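Local coordinates for protein 4-hydroxybutyrate CoA-transferase (PDB 3D3U) that probably transfers coenzyme A between carboxylic acids such as acetate and 4-hydroxybutyrate, at residues Phe30-Ala35 / Cys139-Ala144; Pro37-Gln42 / Glu155-Met160. One frame throughout, in Å; residues are numbered along the deposited sequence.

Contact 1: Phe30-Ala35 / Cys139-Ala144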
# COMPACT_ATOMS: atom_id res chain seq x y z
N PHE A 30 15.33 1.95 3.98
CA PHE A 30 14.97 3.01 2.97
C PHE A 30 13.52 3.23 2.95
O PHE A 30 12.77 2.28 3.07
CB PHE A 30 15.29 2.59 1.57
CG PHE A 30 16.79 2.51 1.24
CD1 PHE A 30 17.21 2.00 -0.02
CD2 PHE A 30 17.76 2.99 2.14
CE1 PHE A 30 18.51 1.91 -0.38
CE2 PHE A 30 19.08 2.95 1.78
CZ PHE A 30 19.47 2.39 0.50
N GLY A 31 13.06 4.47 2.78
CA GLY A 31 11.57 4.79 2.78
C GLY A 31 11.06 4.13 1.53
O GLY A 31 11.90 3.74 0.64
N HIS A 32 9.75 3.90 1.38
CA HIS A 32 9.51 3.00 0.21
C HIS A 32 8.63 3.49 -0.87
O HIS A 32 8.15 4.54 -0.73
CB HIS A 32 9.25 1.51 0.57
CG HIS A 32 7.80 1.20 0.77
ND1 HIS A 32 6.94 2.11 1.35
CD2 HIS A 32 7.06 0.12 0.41
CE1 HIS A 32 5.72 1.58 1.36
NE2 HIS A 32 5.77 0.38 0.78
N ALA A 33 8.54 2.71 -1.96
CA ALA A 33 7.53 2.84 -3.03
C ALA A 33 8.07 3.95 -3.90
O ALA A 33 9.19 3.81 -4.43
CB ALA A 33 6.11 3.12 -2.49
N ALA A 34 7.34 5.07 -4.05
CA ALA A 34 7.75 6.11 -5.00
C ALA A 34 8.55 7.14 -4.25
O ALA A 34 8.95 8.11 -4.90
CB ALA A 34 6.57 6.76 -5.69
N ALA A 35 8.84 6.88 -2.96
CA ALA A 35 9.59 7.79 -2.14
C ALA A 35 10.90 7.19 -1.81
O ALA A 35 11.55 7.66 -0.88
CB ALA A 35 8.88 8.09 -0.85
N CYS A 139 3.94 7.38 3.95
CA CYS A 139 4.04 7.55 5.37
C CYS A 139 4.45 6.17 5.90
O CYS A 139 5.52 5.99 6.52
CB CYS A 139 2.69 7.94 5.85
SG CYS A 139 2.86 8.58 7.47
N ASP A 140 3.58 5.19 5.53
CA ASP A 140 3.63 3.78 5.86
C ASP A 140 4.59 3.38 6.94
O ASP A 140 4.26 3.57 8.11
CB ASP A 140 3.84 2.99 4.61
CG ASP A 140 4.91 3.55 3.80
OD1 ASP A 140 6.11 3.41 4.20
OD2 ASP A 140 4.63 4.19 2.75
N TYR A 141 5.75 2.82 6.58
CA TYR A 141 6.69 2.34 7.66
C TYR A 141 7.84 3.29 7.73
O TYR A 141 8.71 3.20 8.64
CB TYR A 141 7.26 0.96 7.41
CG TYR A 141 8.13 0.88 6.18
CD1 TYR A 141 9.45 1.22 6.21
CD2 TYR A 141 7.66 0.36 5.01
CE1 TYR A 141 10.24 1.08 5.08
CE2 TYR A 141 8.48 0.22 3.89
CZ TYR A 141 9.73 0.58 3.95
OH TYR A 141 10.50 0.42 2.84
N THR A 142 7.85 4.13 6.71
CA THR A 142 8.89 5.04 6.56
C THR A 142 8.87 6.15 7.64
O THR A 142 9.90 6.63 8.02
CB THR A 142 9.04 5.56 5.09
OG1 THR A 142 9.24 6.97 5.16
CG2 THR A 142 7.77 5.46 4.23
N LYS A 143 7.76 6.56 8.19
CA LYS A 143 7.91 7.59 9.17
C LYS A 143 8.29 7.00 10.52
O LYS A 143 9.05 7.63 11.32
CB LYS A 143 6.63 8.34 9.30
CG LYS A 143 6.42 9.12 10.53
CD LYS A 143 5.34 10.09 10.30
CE LYS A 143 5.48 11.31 11.17
NZ LYS A 143 4.99 11.05 12.53
N ALA A 144 7.76 5.80 10.81
CA ALA A 144 8.15 5.15 12.03
C ALA A 144 9.65 4.90 12.05
O ALA A 144 10.33 4.99 13.08
CB ALA A 144 7.47 3.92 12.11
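The imidazole of His32 meets two side chains, Tyr141 and Asp140, that stand next to each other at the start of helix 142-148. Tyr141 CE2 sits over one face of the imidazole, toward its rim, 3.3 Å from His32 CG. The two ring planes are turned 46° against each other and the centroids are 4.7 Å apart, so the pair is oblique. The methyl of Ala33, the next residue along the chain, lies over the centre of the opposite face. Asp140 comes to the imidazole edge. Its OD2 is 3.2 Å from His32 CE1 and lies in the ring plane, while the carboxylate is turned 84° to that plane.

The carboxylate of Asp140 also faces the helix start. Its CG lies between the backbone N and the carbonyl carbon, with chi1 at 48°. Thr142 N donates to OD1 in a capping bond, although OD1 lies too close to a neighbouring atom in the model and its place is less sure. Asp140 OD2 has a further partner in Ser138 OG, which also bonds His32 O.

Tyr141 reaches beyond the imidazole to the backbone. Its OH donates to Phe30 O at 2.9 Å, near the plane of the phenol ring, but the hydroxyl too is less surely placed. Next along the chain, Thr142 CB packs on Gly31 CA at 3.5 Å; these two residues also have the nearest CA atoms across the contact.

The contact is buried. It joins the loop that leaves strand 27-30 to the residues that lead into helix 142-148 and to its first residue, Thr142. Strand 119-125 lies beside both: Phe30 and Thr142 touch its Val121 and Val122. Phe30 also packs on helix 38-46 through Phe40 and Met44.

Contact 2: Pro37-Gln42 / Glu155-Met160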
# COMPACT_ATOMS: atom_id res chain seq x y z
N PRO A 37 14.78 6.26 -2.02
CA PRO A 37 15.79 7.25 -2.17
C PRO A 37 16.92 6.69 -3.02
O PRO A 37 18.01 6.28 -2.59
CB PRO A 37 16.20 7.53 -0.72
CG PRO A 37 15.69 6.41 0.04
CD PRO A 37 15.07 5.39 -0.87
N VAL A 38 16.63 6.74 -4.29
CA VAL A 38 17.45 6.18 -5.30
C VAL A 38 18.75 6.96 -5.41
O VAL A 38 19.78 6.35 -5.70
CB VAL A 38 16.62 6.07 -6.59
CG1 VAL A 38 15.71 7.26 -6.70
CG2 VAL A 38 17.52 5.94 -7.81
N ARG A 39 18.76 8.28 -5.16
CA ARG A 39 20.08 9.05 -5.20
C ARG A 39 21.11 8.54 -4.26
O ARG A 39 22.29 8.39 -4.58
CB ARG A 39 19.87 10.50 -4.87
CG ARG A 39 19.81 11.29 -6.14
CD ARG A 39 18.58 11.09 -6.93
NE ARG A 39 17.36 10.93 -6.12
CZ ARG A 39 16.19 10.72 -6.71
NH1 ARG A 39 15.08 10.53 -6.01
NH2 ARG A 39 16.15 10.66 -8.05
N PHE A 40 20.62 8.29 -3.06
CA PHE A 40 21.35 7.62 -2.07
C PHE A 40 21.71 6.21 -2.49
O PHE A 40 22.85 5.79 -2.24
CB PHE A 40 20.53 7.53 -0.84
CG PHE A 40 21.36 7.31 0.41
CD1 PHE A 40 21.66 6.04 0.85
CD2 PHE A 40 21.84 8.36 1.12
CE1 PHE A 40 22.38 5.82 2.01
CE2 PHE A 40 22.58 8.13 2.23
CZ PHE A 40 22.83 6.81 2.69
N SER A 41 20.82 5.44 -3.13
CA SER A 41 21.25 4.10 -3.63
C SER A 41 22.41 4.22 -4.65
O SER A 41 23.47 3.52 -4.60
CB SER A 41 20.06 3.32 -4.19
OG SER A 41 20.45 2.08 -4.79
N GLN A 42 22.22 5.20 -5.54
CA GLN A 42 23.19 5.60 -6.63
C GLN A 42 24.48 5.90 -5.85
O GLN A 42 25.50 5.28 -6.12
CB GLN A 42 22.63 6.81 -7.49
CG GLN A 42 22.77 6.79 -9.03
CD GLN A 42 21.40 6.35 -9.72
OE1 GLN A 42 20.37 7.11 -9.60
NE2 GLN A 42 21.38 5.14 -10.44
N GLU A 155 16.52 12.96 1.48
CA GLU A 155 16.80 13.62 0.26
C GLU A 155 15.72 14.60 0.19
O GLU A 155 14.57 14.28 0.19
CB GLU A 155 16.64 12.67 -0.93
CG GLU A 155 17.66 11.55 -1.08
CD GLU A 155 17.35 10.54 -2.27
OE1 GLU A 155 18.04 9.45 -2.32
OE2 GLU A 155 16.48 10.80 -3.21
N VAL A 156 16.07 15.86 0.12
CA VAL A 156 15.04 16.91 0.01
C VAL A 156 14.59 17.20 -1.45
O VAL A 156 15.32 17.75 -2.27
CB VAL A 156 15.46 18.16 0.78
CG1 VAL A 156 14.44 19.31 0.51
CG2 VAL A 156 15.56 17.79 2.26
N ASN A 157 13.38 16.79 -1.77
CA ASN A 157 13.06 16.83 -3.13
C ASN A 157 12.08 17.95 -3.46
O ASN A 157 10.93 18.06 -2.90
CB ASN A 157 12.61 15.48 -3.59
CG ASN A 157 12.64 15.35 -5.08
OD1 ASN A 157 12.71 16.38 -5.81
ND2 ASN A 157 12.54 14.11 -5.58
N LYS A 158 12.59 18.84 -4.33
CA LYS A 158 11.82 19.98 -4.85
C LYS A 158 10.59 19.50 -5.63
O LYS A 158 9.61 20.21 -5.70
CB LYS A 158 12.69 21.02 -5.61
CG LYS A 158 13.34 21.98 -4.56
CD LYS A 158 13.98 23.33 -5.05
CE LYS A 158 14.82 24.04 -3.89
NZ LYS A 158 15.44 23.01 -2.92
N GLN A 159 10.64 18.26 -6.14
CA GLN A 159 9.51 17.64 -6.82
C GLN A 159 8.56 16.84 -5.87
O GLN A 159 7.40 16.58 -6.26
CB GLN A 159 10.03 16.68 -7.89
CG GLN A 159 9.48 16.89 -9.28
CD GLN A 159 10.53 17.55 -10.09
OE1 GLN A 159 10.81 17.19 -11.27
NE2 GLN A 159 11.22 18.50 -9.43
N MET A 160 9.01 16.41 -4.68
CA MET A 160 8.14 15.59 -3.78
C MET A 160 6.97 16.45 -3.35
O MET A 160 7.22 17.52 -2.82
CB MET A 160 8.89 15.11 -2.50
CG MET A 160 7.99 14.30 -1.56
SD MET A 160 7.33 12.73 -2.34
CE MET A 160 8.76 11.73 -2.50
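Glu155 lays its carboxylate against the first turn of helix 38-46, with OE1 3.1 Å from Pro37 CB and CD 3.6 Å from Arg39 CB. The side chain is extended beyond CG, and it carries nearly all of the contact from the strand side. Its two oxygens do different work.

OE1 points into the helix start. It accepts from Phe40 N at 2.9 Å in a nearly straight bond, with an N-H...O angle of 170°. The donor comes on the anti side of the carboxylate, 35° out of its plane. Pro37 holds the N-cap position, and the ring of Phe40 leads away from Glu155 toward the sheet, where it meets Phe30, Val121 and Ile178.

OE2 takes the guanidinium of Arg39. NE at 3.0 Å and NH1 at 3.1 Å both donate to this one atom, a side-on salt bridge. OE2 lies in the guanidinium plane, but the carboxylate is turned 70° to it. NE arrives from above the carboxylate plane, whereas NH1 lies nearly in line with the C-O bond. The arginine chain bends at chi2 and chi3, and Val38 CG1 lies over one face of the guanidinium. NH2 has a second acidic partner, Glu182, whose backbone O also accepts from Asn157 ND2. Beyond the end of strand 151-157, Gln159 N bonds Asn157 OD1 in an Asx turn.

Glu155 is buried, and its carboxylate is met by three N-H donors, two of them from a cation. Arg39 in turn has two acidic partners, Glu155 and Glu182. A negative group at the N-terminal end of a helix should also be favoured by the helix dipole. These features are consistent with an ionised Glu155.

In the fold
Contacts 1 and 2 lie about 13 Å apart between centres, and both belong to the N-terminal family region. Along the chain their segments alternate: 30-35, 37-42, 139-144, 155-160. The first two run from strand 27-30 through a loop into helix 38-46. The last two run from helix 142-148 into strand 151-157. Strands 27-30 and 151-157 flank strand 119-125 in the six-stranded parallel sheet. The contacts also touch directly, where Phe30 CB packs 3.7 Å from Pro37 CD and Ala35 CB 4.0 Å from Met160 CE. Two distant chain regions are thus joined twice near the C-terminal ends of strands 27-30 and 151-157 in this Rossmann-like domain.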